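Local atomic coordinates of putative flagellar hook-associated protein (PDB entry 3PWX), a protein that probably serves as a structural component of the bacterial flagellum, as a secreted hook-associated member of the flagellin family. Residues S4-P7 / M8-I11; Q69-S72 / G73-T76; D83-E86 / S87-A91; A188-L191 / G192-E196; H211-N214 / K215-D219. All coordinates share one frame; numbering follows the deposited sequence.

Contact 1 of 5, residues S4-P7 / M8-I11; sequences SDDP and MASI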
loop_
_atom_site.group_PDB
_atom_site.type_symbol
_atom_site.label_atom_id
_atom_site.label_comp_id
_atom_site.label_asym_id
_atom_site.label_seq_id
_atom_site.Cartn_x
_atom_site.Cartn_y
_atom_site.Cartn_z
ATOM N N SER A 4 14.589 31.663 -23.072
ATOM C CA SER A 4 13.618 32.385 -23.909
ATOM C C SER A 4 13.667 32.043 -25.410
ATOM O O SER A 4 12.672 32.216 -26.117
ATOM C CB SER A 4 13.813 33.879 -23.721
ATOM O OG SER A 4 15.201 34.167 -23.752
ATOM N N ASP A 5 14.830 31.560 -25.868
ATOM C CA ASP A 5 15.100 31.073 -27.249
ATOM C C ASP A 5 14.044 30.138 -27.880
ATOM O O ASP A 5 13.667 30.334 -29.034
ATOM C CB ASP A 5 16.484 30.389 -27.325
ATOM C CG ASP A 5 17.661 31.348 -27.074
ATOM O OD1 ASP A 5 17.498 32.601 -27.153
ATOM O OD2 ASP A 5 18.768 30.822 -26.803
ATOM N N ASP A 6 13.609 29.102 -27.158
ATOM C CA ASP A 6 12.435 28.302 -27.577
ATOM C C ASP A 6 11.578 27.996 -26.347
ATOM O O ASP A 6 11.902 27.098 -25.598
ATOM C CB ASP A 6 12.830 27.016 -28.363
ATOM C CG ASP A 6 11.601 26.233 -28.919
ATOM O OD1 ASP A 6 11.803 25.217 -29.641
ATOM O OD2 ASP A 6 10.431 26.616 -28.639
ATOM N N PRO A 7 10.476 28.751 -26.151
ATOM C CA PRO A 7 9.720 28.779 -24.891
ATOM C C PRO A 7 8.725 27.641 -24.653
ATOM O O PRO A 7 8.520 27.264 -23.500
ATOM C CB PRO A 7 8.985 30.129 -24.950
ATOM C CG PRO A 7 9.422 30.784 -26.253
ATOM C CD PRO A 7 9.909 29.698 -27.127
HETATM N N MSE A 8 8.090 27.102 -25.691
HETATM C CA MSE A 8 7.194 25.946 -25.485
HETATM C C MSE A 8 7.956 24.616 -25.368
HETATM O O MSE A 8 7.473 23.667 -24.723
HETATM C CB MSE A 8 6.057 25.880 -26.526
HETATM C CG MSE A 8 4.702 26.521 -26.063
HETATM SE SE MSE A 8 3.375 25.332 -25.097
HETATM C CE MSE A 8 4.162 25.208 -23.312
ATOM N N ALA A 9 9.143 24.563 -25.977
ATOM C CA ALA A 9 10.079 23.461 -25.742
ATOM C C ALA A 9 10.704 23.561 -24.348
ATOM O O ALA A 9 10.841 22.558 -23.671
ATOM C CB ALA A 9 11.153 23.397 -26.816
ATOM N N SER A 10 11.067 24.772 -23.930
ATOM C CA SER A 10 11.526 25.038 -22.562
ATOM C C SER A 10 10.627 24.435 -21.475
ATOM O O SER A 10 11.119 23.746 -20.603
ATOM C CB SER A 10 11.665 26.543 -22.318
ATOM O OG SER A 10 13.022 26.938 -22.363
ATOM N N ILE A 11 9.324 24.740 -21.535
ATOM C CA ILE A 11 8.304 24.224 -20.604
ATOM C C ILE A 11 8.211 22.694 -20.667
ATOM O O ILE A 11 7.920 22.009 -19.676
ATOM C CB ILE A 11 6.885 24.777 -20.960
ATOM C CG1 ILE A 11 6.895 26.295 -21.313
ATOM C CG2 ILE A 11 5.824 24.369 -19.909
ATOM C CD1 ILE A 11 7.306 27.282 -20.213
#
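The carbonyl of D6 reaches forward to the amide of S10 in the first full helical bond of helix 7-61, with S10 N to D6 O at 3.0 Å and an N-H...O angle of 151°. D6 sits at the N-cap, with the loop from S4 leading into it, and P7 follows as the first residue of the first turn. That is a natural place for proline, because its ring nitrogen has no hydrogen and the amides of a first turn have no helix carbonyl behind them to pair with. In the D6 side chain CG lies opposite the backbone N across the CA-CB bond (chi1 -175°), which lays the carboxylate alongside A9. OD1 packs against the methyl of A9, 3.4 Å from CB, while OD2 lies 3.6 Å from A9 N. A negative group at this place would probably be welcomed by the partial positive charge of the helix's N-terminal end. The hydroxyl of S10 bonds back to L3 O, tying the loop before the cap to the helix. The next backbone bond, I11 N to P7 O, is doubtful, because the oxygen is crowded in the model and its exact place is unsure. S10 also turns its CB over the first turn, where it rests 3.3 Å from D6 O.

Contact 2 of 5, residues Q69-S72 / G73-T76; sequences QDRS and GMIT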
loop_
_atom_site.group_PDB
_atom_site.type_symbol
_atom_site.label_atom_id
_atom_site.label_comp_id
_atom_site.label_asym_id
_atom_site.label_seq_id
_atom_site.Cartn_x
_atom_site.Cartn_y
_atom_site.Cartn_z
ATOM N N GLN A 69 19.320 -33.566 37.249
ATOM C CA GLN A 69 20.365 -32.587 37.487
ATOM C C GLN A 69 21.052 -32.180 36.188
ATOM O O GLN A 69 21.447 -31.029 36.016
ATOM C CB GLN A 69 21.390 -33.131 38.485
ATOM C CG GLN A 69 21.813 -32.129 39.606
ATOM C CD GLN A 69 22.115 -30.790 38.979
ATOM O OE1 GLN A 69 21.194 -30.110 38.442
ATOM N NE2 GLN A 69 23.402 -30.387 39.005
ATOM N N ASP A 70 21.184 -33.125 35.267
ATOM C CA ASP A 70 21.688 -32.813 33.930
ATOM C C ASP A 70 20.830 -31.745 33.233
ATOM O O ASP A 70 21.351 -30.913 32.486
ATOM C CB ASP A 70 21.759 -34.077 33.076
ATOM C CG ASP A 70 22.687 -33.931 31.889
ATOM O OD1 ASP A 70 23.579 -34.786 31.760
ATOM O OD2 ASP A 70 22.540 -32.976 31.086
ATOM N N ARG A 71 19.523 -31.775 33.492
ATOM C CA ARG A 71 18.603 -30.769 32.970
ATOM C C ARG A 71 18.872 -29.358 33.461
ATOM O O ARG A 71 18.145 -28.457 33.108
ATOM C CB ARG A 71 17.143 -31.119 33.273
ATOM C CG ARG A 71 16.603 -32.281 32.456
ATOM C CD ARG A 71 15.103 -32.153 32.285
ATOM N NE ARG A 71 14.393 -33.436 32.201
ATOM C CZ ARG A 71 13.794 -34.039 33.234
ATOM N NH1 ARG A 71 13.158 -35.190 33.038
ATOM N NH2 ARG A 71 13.813 -33.493 34.459
ATOM N N SER A 72 19.900 -29.158 34.273
ATOM C CA SER A 72 20.217 -27.810 34.732
ATOM C C SER A 72 20.978 -27.023 33.651
ATOM O O SER A 72 20.996 -25.802 33.663
ATOM C CB SER A 72 20.946 -27.845 36.089
ATOM O OG SER A 72 22.022 -26.912 36.148
ATOM N N GLY A 73 21.583 -27.730 32.706
ATOM C CA GLY A 73 22.334 -27.088 31.637
ATOM C C GLY A 73 21.418 -26.767 30.474
ATOM O O GLY A 73 21.615 -25.782 29.763
HETATM N N MSE A 74 20.410 -27.614 30.291
HETATM C CA MSE A 74 19.347 -27.379 29.342
HETATM C C MSE A 74 18.589 -26.114 29.695
HETATM O O MSE A 74 18.294 -25.297 28.823
HETATM C CB MSE A 74 18.367 -28.542 29.332
HETATM C CG MSE A 74 18.730 -29.654 28.391
HETATM SE SE MSE A 74 17.552 -31.163 28.729
HETATM C CE MSE A 74 18.902 -32.599 28.646
ATOM N N ILE A 75 18.281 -25.956 30.974
ATOM C CA ILE A 75 17.586 -24.792 31.445
ATOM C C ILE A 75 18.243 -23.465 31.052
ATOM O O ILE A 75 17.577 -22.595 30.559
ATOM C CB ILE A 75 17.282 -24.913 32.931
ATOM C CG1 ILE A 75 16.041 -25.795 33.074
ATOM C CG2 ILE A 75 17.134 -23.526 33.598
ATOM C CD1 ILE A 75 15.818 -26.384 34.445
ATOM N N THR A 76 19.542 -23.338 31.252
ATOM C CA THR A 76 20.319 -22.181 30.820
ATOM C C THR A 76 20.240 -21.938 29.306
ATOM O O THR A 76 20.090 -20.781 28.862
ATOM C CB THR A 76 21.793 -22.381 31.217
ATOM O OG1 THR A 76 21.847 -22.667 32.615
ATOM C CG2 THR A 76 22.671 -21.169 30.909
#
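R71 and M74 start out alike: each has CG opposite its own carbonyl carbon, with chi1 -72° and -88°. Beyond that the two chains cross obliquely, and the selenium of selenomethionine M74 comes to rest 4.0 Å from the aliphatic CG of R71. The methyl CE carries on to within 4.4 Å of D70 OD2. Only the hydrocarbon part of R71 takes part here; its NE is bonded to G61 O, at the end of helix 7-61. The backbone is the start of helix 71-89 and tightens before it settles: S72 N bonds to Q69 O and G73 N to D70 O at 3.2 Å, both three residues back, after which I75 N takes R71 O at 3.3 Å, four back. The branch CG1 and the end CD1 of I75 lie close over that same oxygen, each 3.4 Å from R71 O. T76 OG1 adds a weak bond to S72 O. F165 of helix 154-166 packs on both R71 and I75. The chemistry is therefore divided: the turn is held by backbone bonds with a weak hydroxyl bond, while the contact between side chains is apolar, selenium on the arginine's aliphatic stem.

Contact 3 of 5, residues D83-E86 / S87-A91; sequences DSIE and SSFNA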
loop_
_atom_site.group_PDB
_atom_site.type_symbol
_atom_site.label_atom_id
_atom_site.label_comp_id
_atom_site.label_asym_id
_atom_site.label_seq_id
_atom_site.Cartn_x
_atom_site.Cartn_y
_atom_site.Cartn_z
ATOM N N ASP A 83 15.934 -15.378 25.610
ATOM C CA ASP A 83 16.306 -13.968 25.726
ATOM C C ASP A 83 16.615 -13.393 24.384
ATOM O O ASP A 83 16.136 -12.319 24.035
ATOM C CB ASP A 83 17.507 -13.780 26.640
ATOM C CG ASP A 83 17.203 -14.116 28.093
ATOM O OD1 ASP A 83 16.022 -14.319 28.467
ATOM O OD2 ASP A 83 18.189 -14.181 28.869
ATOM N N SER A 84 17.394 -14.137 23.619
ATOM C CA SER A 84 17.714 -13.833 22.237
ATOM C C SER A 84 16.466 -13.554 21.321
ATOM O O SER A 84 16.513 -12.721 20.400
ATOM C CB SER A 84 18.601 -14.969 21.724
ATOM O OG SER A 84 18.595 -15.069 20.310
ATOM N N ILE A 85 15.354 -14.233 21.581
ATOM C CA ILE A 85 14.121 -14.009 20.841
ATOM C C ILE A 85 13.467 -12.718 21.327
ATOM O O ILE A 85 12.890 -11.980 20.539
ATOM C CB ILE A 85 13.154 -15.184 21.009
ATOM C CG1 ILE A 85 13.541 -16.325 20.093
ATOM C CG2 ILE A 85 11.736 -14.792 20.752
ATOM C CD1 ILE A 85 13.174 -17.727 20.690
ATOM N N GLU A 86 13.589 -12.432 22.617
ATOM C CA GLU A 86 13.127 -11.160 23.130
ATOM C C GLU A 86 13.902 -10.009 22.522
ATOM O O GLU A 86 13.301 -9.035 22.115
ATOM C CB GLU A 86 13.245 -11.108 24.637
ATOM C CG GLU A 86 13.105 -9.677 25.212
ATOM C CD GLU A 86 13.059 -9.710 26.711
ATOM O OE1 GLU A 86 11.990 -9.361 27.281
ATOM O OE2 GLU A 86 14.077 -10.167 27.306
ATOM N N SER A 87 15.225 -10.151 22.423
ATOM C CA SER A 87 16.085 -9.148 21.766
ATOM C C SER A 87 15.796 -8.842 20.310
ATOM O O SER A 87 15.997 -7.701 19.854
ATOM C CB SER A 87 17.540 -9.595 21.792
ATOM O OG SER A 87 18.112 -9.095 22.961
ATOM N N SER A 88 15.460 -9.891 19.554
ATOM C CA SER A 88 15.177 -9.723 18.160
ATOM C C SER A 88 13.868 -8.986 18.020
ATOM O O SER A 88 13.778 -8.088 17.218
ATOM C CB SER A 88 15.160 -11.064 17.445
ATOM O OG SER A 88 16.444 -11.702 17.583
ATOM N N PHE A 89 12.861 -9.281 18.825
ATOM C CA PHE A 89 11.588 -8.555 18.611
ATOM C C PHE A 89 11.624 -7.110 19.101
ATOM O O PHE A 89 10.698 -6.352 18.813
ATOM C CB PHE A 89 10.417 -9.259 19.268
ATOM C CG PHE A 89 9.854 -10.327 18.461
ATOM C CD1 PHE A 89 9.167 -10.031 17.296
ATOM C CD2 PHE A 89 10.018 -11.650 18.847
ATOM C CE1 PHE A 89 8.636 -11.040 16.511
ATOM C CE2 PHE A 89 9.491 -12.678 18.065
ATOM C CZ PHE A 89 8.790 -12.379 16.902
ATOM N N ASN A 90 12.687 -6.761 19.834
ATOM C CA ASN A 90 12.930 -5.448 20.425
ATOM C C ASN A 90 14.059 -4.720 19.698
ATOM O O ASN A 90 14.574 -3.723 20.174
ATOM C CB ASN A 90 13.275 -5.588 21.906
ATOM C CG ASN A 90 12.036 -5.679 22.791
ATOM O OD1 ASN A 90 10.900 -5.394 22.348
ATOM N ND2 ASN A 90 12.233 -6.085 24.019
ATOM N N ALA A 91 14.410 -5.235 18.522
ATOM C CA ALA A 91 15.367 -4.602 17.630
ATOM C C ALA A 91 14.984 -3.156 17.374
ATOM O O ALA A 91 13.794 -2.826 17.304
ATOM C CB ALA A 91 15.416 -5.356 16.313
#
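F89 runs back along its own helix toward I85, and can be followed outward from the backbone. Its CB lies beside I85 O; CG is turned opposite the F89 carbonyl carbon (chi1 -84°), and the ring carbon CD2 comes 3.3 Å from I85 O, an oblique approach. Further out, CD2 and CE2 both meet the methyl CG2 of I85 at 4.1 Å, the two side chains lying side by side and pointing the same way. The I85 oxygen is meanwhile taken by F89 N at 3.2 Å, so backbone and ring of one residue gather at one carbonyl. One residue on, E86 and N90 pair more loosely: CG of E86 is 3.9 Å from N90 ND2, with carboxylate and amide planes only 19° apart, while N90 N makes just a weak bond to E86 O. The amide's stronger tie is elsewhere, N90 OD1 accepting from L110 N of strand 110-111. On the buried side S88 N bonds to S84 O at 3.1 Å, and S88 OG sits 3.0 Å from that same oxygen. These residues end helix 71-89. I85 and S88 face helix 7-61 at S50, S46 and V47, F89 fits against A142 and I145 of helix 142-145, and A91 leads off into backbone bonding with L99.

Contact 4 of 5, residues A188-L191 / G192-E196; sequences ANVL and GAMTE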
loop_
_atom_site.group_PDB
_atom_site.type_symbol
_atom_site.label_atom_id
_atom_site.label_comp_id
_atom_site.label_asym_id
_atom_site.label_seq_id
_atom_site.Cartn_x
_atom_site.Cartn_y
_atom_site.Cartn_z
ATOM N N ALA A 188 5.470 -21.190 12.455
ATOM C CA ALA A 188 4.575 -20.932 11.316
ATOM C C ALA A 188 4.323 -19.409 11.078
ATOM O O ALA A 188 4.305 -18.886 9.924
ATOM C CB ALA A 188 3.266 -21.662 11.516
ATOM N N ASN A 189 4.146 -18.691 12.168
ATOM C CA ASN A 189 3.884 -17.258 12.027
ATOM C C ASN A 189 5.162 -16.543 11.545
ATOM O O ASN A 189 5.119 -15.687 10.654
ATOM C CB ASN A 189 3.416 -16.677 13.370
ATOM C CG ASN A 189 1.976 -17.029 13.711
ATOM O OD1 ASN A 189 1.268 -17.585 12.920
ATOM N ND2 ASN A 189 1.547 -16.677 14.898
ATOM N N VAL A 190 6.299 -16.874 12.151
ATOM C CA VAL A 190 7.572 -16.241 11.785
ATOM C C VAL A 190 7.884 -16.499 10.333
ATOM O O VAL A 190 8.258 -15.580 9.604
ATOM C CB VAL A 190 8.759 -16.697 12.707
ATOM C CG1 VAL A 190 10.113 -16.381 12.067
ATOM C CG2 VAL A 190 8.669 -15.998 13.999
ATOM N N LEU A 191 7.635 -17.725 9.887
ATOM C CA LEU A 191 7.930 -18.129 8.520
ATOM C C LEU A 191 6.933 -17.526 7.567
ATOM O O LEU A 191 7.283 -17.191 6.441
ATOM C CB LEU A 191 7.945 -19.679 8.385
ATOM C CG LEU A 191 9.141 -20.491 8.959
ATOM C CD1 LEU A 191 9.030 -21.972 8.625
ATOM C CD2 LEU A 191 10.517 -19.944 8.477
ATOM N N GLY A 192 5.687 -17.394 8.006
ATOM C CA GLY A 192 4.651 -16.769 7.170
ATOM C C GLY A 192 4.969 -15.299 6.923
ATOM O O GLY A 192 4.804 -14.785 5.808
ATOM N N ALA A 193 5.433 -14.618 7.954
ATOM C CA ALA A 193 5.938 -13.238 7.862
ATOM C C ALA A 193 7.025 -13.021 6.845
ATOM O O ALA A 193 7.012 -12.027 6.140
ATOM C CB ALA A 193 6.513 -12.841 9.226
HETATM N N MSE A 194 8.000 -13.937 6.814
HETATM C CA MSE A 194 9.182 -13.819 5.961
HETATM C C MSE A 194 8.785 -14.137 4.537
HETATM O O MSE A 194 9.331 -13.580 3.587
HETATM C CB MSE A 194 10.277 -14.806 6.456
HETATM C CG MSE A 194 11.114 -14.352 7.688
HETATM SE SE MSE A 194 12.254 -15.828 8.375
HETATM C CE MSE A 194 13.870 -15.386 7.322
ATOM N N THR A 195 7.860 -15.085 4.372
ATOM C CA THR A 195 7.262 -15.319 3.062
ATOM C C THR A 195 6.528 -14.050 2.632
ATOM O O THR A 195 6.609 -13.635 1.479
ATOM C CB THR A 195 6.295 -16.478 3.117
ATOM O OG1 THR A 195 7.032 -17.694 3.332
ATOM C CG2 THR A 195 5.578 -16.615 1.820
ATOM N N GLU A 196 5.844 -13.386 3.569
ATOM C CA GLU A 196 5.127 -12.192 3.212
ATOM C C GLU A 196 6.125 -11.104 2.856
ATOM O O GLU A 196 5.967 -10.441 1.864
ATOM C CB GLU A 196 4.171 -11.766 4.309
ATOM C CG GLU A 196 3.124 -10.824 3.798
ATOM C CD GLU A 196 2.401 -10.033 4.894
ATOM O OE1 GLU A 196 2.105 -10.611 5.966
ATOM O OE2 GLU A 196 2.101 -8.826 4.628
#
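T195 meets the flat carbonyl group of L191 from opposite sides of its plane: its backbone N comes to L191 O from one side at 3.0 Å and its OG1 from the other at 3.2 Å, each tilted from the plane by 30° or less. OG1 lies opposite the T195 carbonyl carbon and beside the backbone N (chi1 -69°), which brings the hydroxyl back over the preceding turn; L191 O thus accepts from two donors of one residue. The side-chain amide of N189 turns away from this helix turn and gives ND2 to I145 O. Between them the backbone follows the plain helical pattern, A193 N to N189 O at 2.9 Å being nearly straight at 167°. The end of selenomethionine M194 leads away from the turn, leaving its selenium 4.3 Å from V190 CG1 and 4.5 Å from L191 CD2, an apolar patch continued by L44 of helix 7-61, with D45 also touching M194. V190 packs on V47 and S48 of the same helix. The A193 methyl touches V190 O at 3.3 Å and faces I145. A threonine hydroxyl returning to the carbonyl four residues back is a familiar intrahelical bond, and the pairing of two long antiparallel helices, 7-61 and 172-223, resembles the helical core of flagellins.

Contact 5 of 5, residues H211-N214 / K215-D219; sequences HSEN and KLFVD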
loop_
_atom_site.group_PDB
_atom_site.type_symbol
_atom_site.label_atom_id
_atom_site.label_comp_id
_atom_site.label_asym_id
_atom_site.label_seq_id
_atom_site.Cartn_x
_atom_site.Cartn_y
_atom_site.Cartn_z
ATOM N N HIS A 211 9.109 1.939 -13.264
ATOM C CA HIS A 211 9.748 3.249 -13.088
ATOM C C HIS A 211 10.992 3.365 -13.960
ATOM O O HIS A 211 11.312 4.430 -14.449
ATOM C CB HIS A 211 10.166 3.432 -11.636
ATOM C CG HIS A 211 9.052 3.845 -10.729
ATOM N ND1 HIS A 211 8.045 4.697 -11.127
ATOM C CD2 HIS A 211 8.810 3.568 -9.424
ATOM C CE1 HIS A 211 7.206 4.888 -10.127
ATOM N NE2 HIS A 211 7.653 4.229 -9.076
ATOM N N SER A 212 11.714 2.255 -14.124
ATOM C CA SER A 212 12.922 2.247 -14.952
ATOM C C SER A 212 12.618 2.443 -16.434
ATOM O O SER A 212 13.220 3.321 -17.059
ATOM C CB SER A 212 13.734 0.963 -14.714
ATOM O OG SER A 212 14.572 1.104 -13.586
ATOM N N GLU A 213 11.679 1.662 -16.985
ATOM C CA GLU A 213 11.142 1.900 -18.336
ATOM C C GLU A 213 10.732 3.363 -18.489
ATOM O O GLU A 213 11.204 4.074 -19.369
ATOM C CB GLU A 213 9.904 1.051 -18.610
ATOM C CG GLU A 213 10.000 -0.405 -18.196
ATOM C CD GLU A 213 9.266 -1.346 -19.153
ATOM O OE1 GLU A 213 9.631 -2.536 -19.178
ATOM O OE2 GLU A 213 8.355 -0.909 -19.908
ATOM N N ASN A 214 9.833 3.797 -17.620
ATOM C CA ASN A 214 9.341 5.155 -17.625
ATOM C C ASN A 214 10.433 6.182 -17.747
ATOM O O ASN A 214 10.325 7.079 -18.567
ATOM C CB ASN A 214 8.579 5.419 -16.349
ATOM C CG ASN A 214 7.152 5.710 -16.604
ATOM O OD1 ASN A 214 6.309 4.816 -16.525
ATOM N ND2 ASN A 214 6.855 6.959 -16.918
ATOM N N LYS A 215 11.476 6.039 -16.927
ATOM C CA LYS A 215 12.667 6.887 -17.011
ATOM C C LYS A 215 13.385 6.794 -18.366
ATOM O O LYS A 215 13.993 7.763 -18.809
ATOM C CB LYS A 215 13.657 6.571 -15.886
ATOM C CG LYS A 215 14.386 7.800 -15.381
ATOM C CD LYS A 215 15.434 7.526 -14.320
ATOM C CE LYS A 215 16.655 6.809 -14.881
ATOM N NZ LYS A 215 17.219 7.359 -16.156
ATOM N N LEU A 216 13.334 5.640 -19.018
ATOM C CA LEU A 216 13.841 5.576 -20.390
ATOM C C LEU A 216 13.140 6.541 -21.309
ATOM O O LEU A 216 13.791 7.374 -21.945
ATOM C CB LEU A 216 13.710 4.191 -20.998
ATOM C CG LEU A 216 15.048 3.548 -21.289
ATOM C CD1 LEU A 216 14.822 2.066 -21.609
ATOM C CD2 LEU A 216 15.792 4.291 -22.404
ATOM N N PHE A 217 11.814 6.403 -21.384
ATOM C CA PHE A 217 11.022 7.140 -22.353
ATOM C C PHE A 217 11.310 8.558 -22.077
ATOM O O PHE A 217 11.617 9.280 -23.002
ATOM C CB PHE A 217 9.519 6.860 -22.257
ATOM C CG PHE A 217 9.165 5.404 -22.391
ATOM C CD1 PHE A 217 9.470 4.687 -23.568
ATOM C CD2 PHE A 217 8.550 4.715 -21.326
ATOM C CE1 PHE A 217 9.171 3.327 -23.673
ATOM C CE2 PHE A 217 8.232 3.344 -21.446
ATOM C CZ PHE A 217 8.549 2.663 -22.615
ATOM N N VAL A 218 11.289 8.928 -20.794
ATOM C CA VAL A 218 11.595 10.291 -20.366
ATOM C C VAL A 218 12.979 10.773 -20.789
ATOM O O VAL A 218 13.057 11.811 -21.400
ATOM C CB VAL A 218 11.292 10.559 -18.857
ATOM C CG1 VAL A 218 11.585 12.019 -18.463
ATOM C CG2 VAL A 218 9.820 10.265 -18.546
ATOM N N ASP A 219 14.058 10.052 -20.485
ATOM C CA ASP A 219 15.390 10.432 -21.008
ATOM C C ASP A 219 15.451 10.579 -22.543
ATOM O O ASP A 219 16.061 11.536 -23.030
ATOM C CB ASP A 219 16.488 9.458 -20.605
ATOM C CG ASP A 219 16.797 9.461 -19.124
ATOM O OD1 ASP A 219 16.716 10.503 -18.442
ATOM O OD2 ASP A 219 17.162 8.355 -18.634
#
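E213 O is gripped by two amides: F217 N, at 3.1 Å and nearly in line with the C=O bond, and more weakly L216 N, whose hydrogen points poorly at it. The main bond of L216 N is to S212 O at 3.0 Å, so this hydrogen is shared between two carbonyls. L216 adds its CB, 3.0 Å from E213 O, and the F217 ring brings CD2 to 3.4 Å from that oxygen. The ring approaches it obliquely. With chi1 at -56°, F217 CG lies opposite its own carbonyl carbon, leaning the ring back along the helix until CE2 is 4.0 Å from E213 CB. One residue further on, V218 N bonds to N214 O at 3.1 Å and almost straight (170°), and the methyl CG2 of V218 sits 3.2 Å from that acceptor, N214 O. K215 closes a salt bridge on the same helix: its chain bends at chi3 and chi4, curling NZ round to D219 OD2 at 2.7 Å. The other carboxylate oxygen of D219 takes a hydrogen bond from N20 ND2, which probably helps to fix the acid's rotation. All of this lies on helix 172-223, with one side against helix 7-61. There H211 meets the ring of Y26 with the two planes nearly parallel, and V218 and K215 pack on N20. H211 NE2 is also hydrogen-bonded to V130 O of strand 127-131.

The five contacts are local turns spread along a long, thin helical molecule. Contacts 1 and 2 lie on opposite sides of the chain's centre, their centres about 81 Å apart. Contacts 2 and 3 begin and end helix 71-89, about 22 Å between centres. Contacts 4 and 5 share one long helix, about 35 Å between centres, and each packs one side on the helix that contact 1 opens; contacts 5 and 1 are about 22 Å apart between centres. Contacts 3 and 4 come nearest, about 5 Å between closest atoms, and both touch I145. The magnesium site residue H97, without the ion on this chain in the model, has its side chain about 12 Å from that of N90 in contact 3; the other contacts lie away from it.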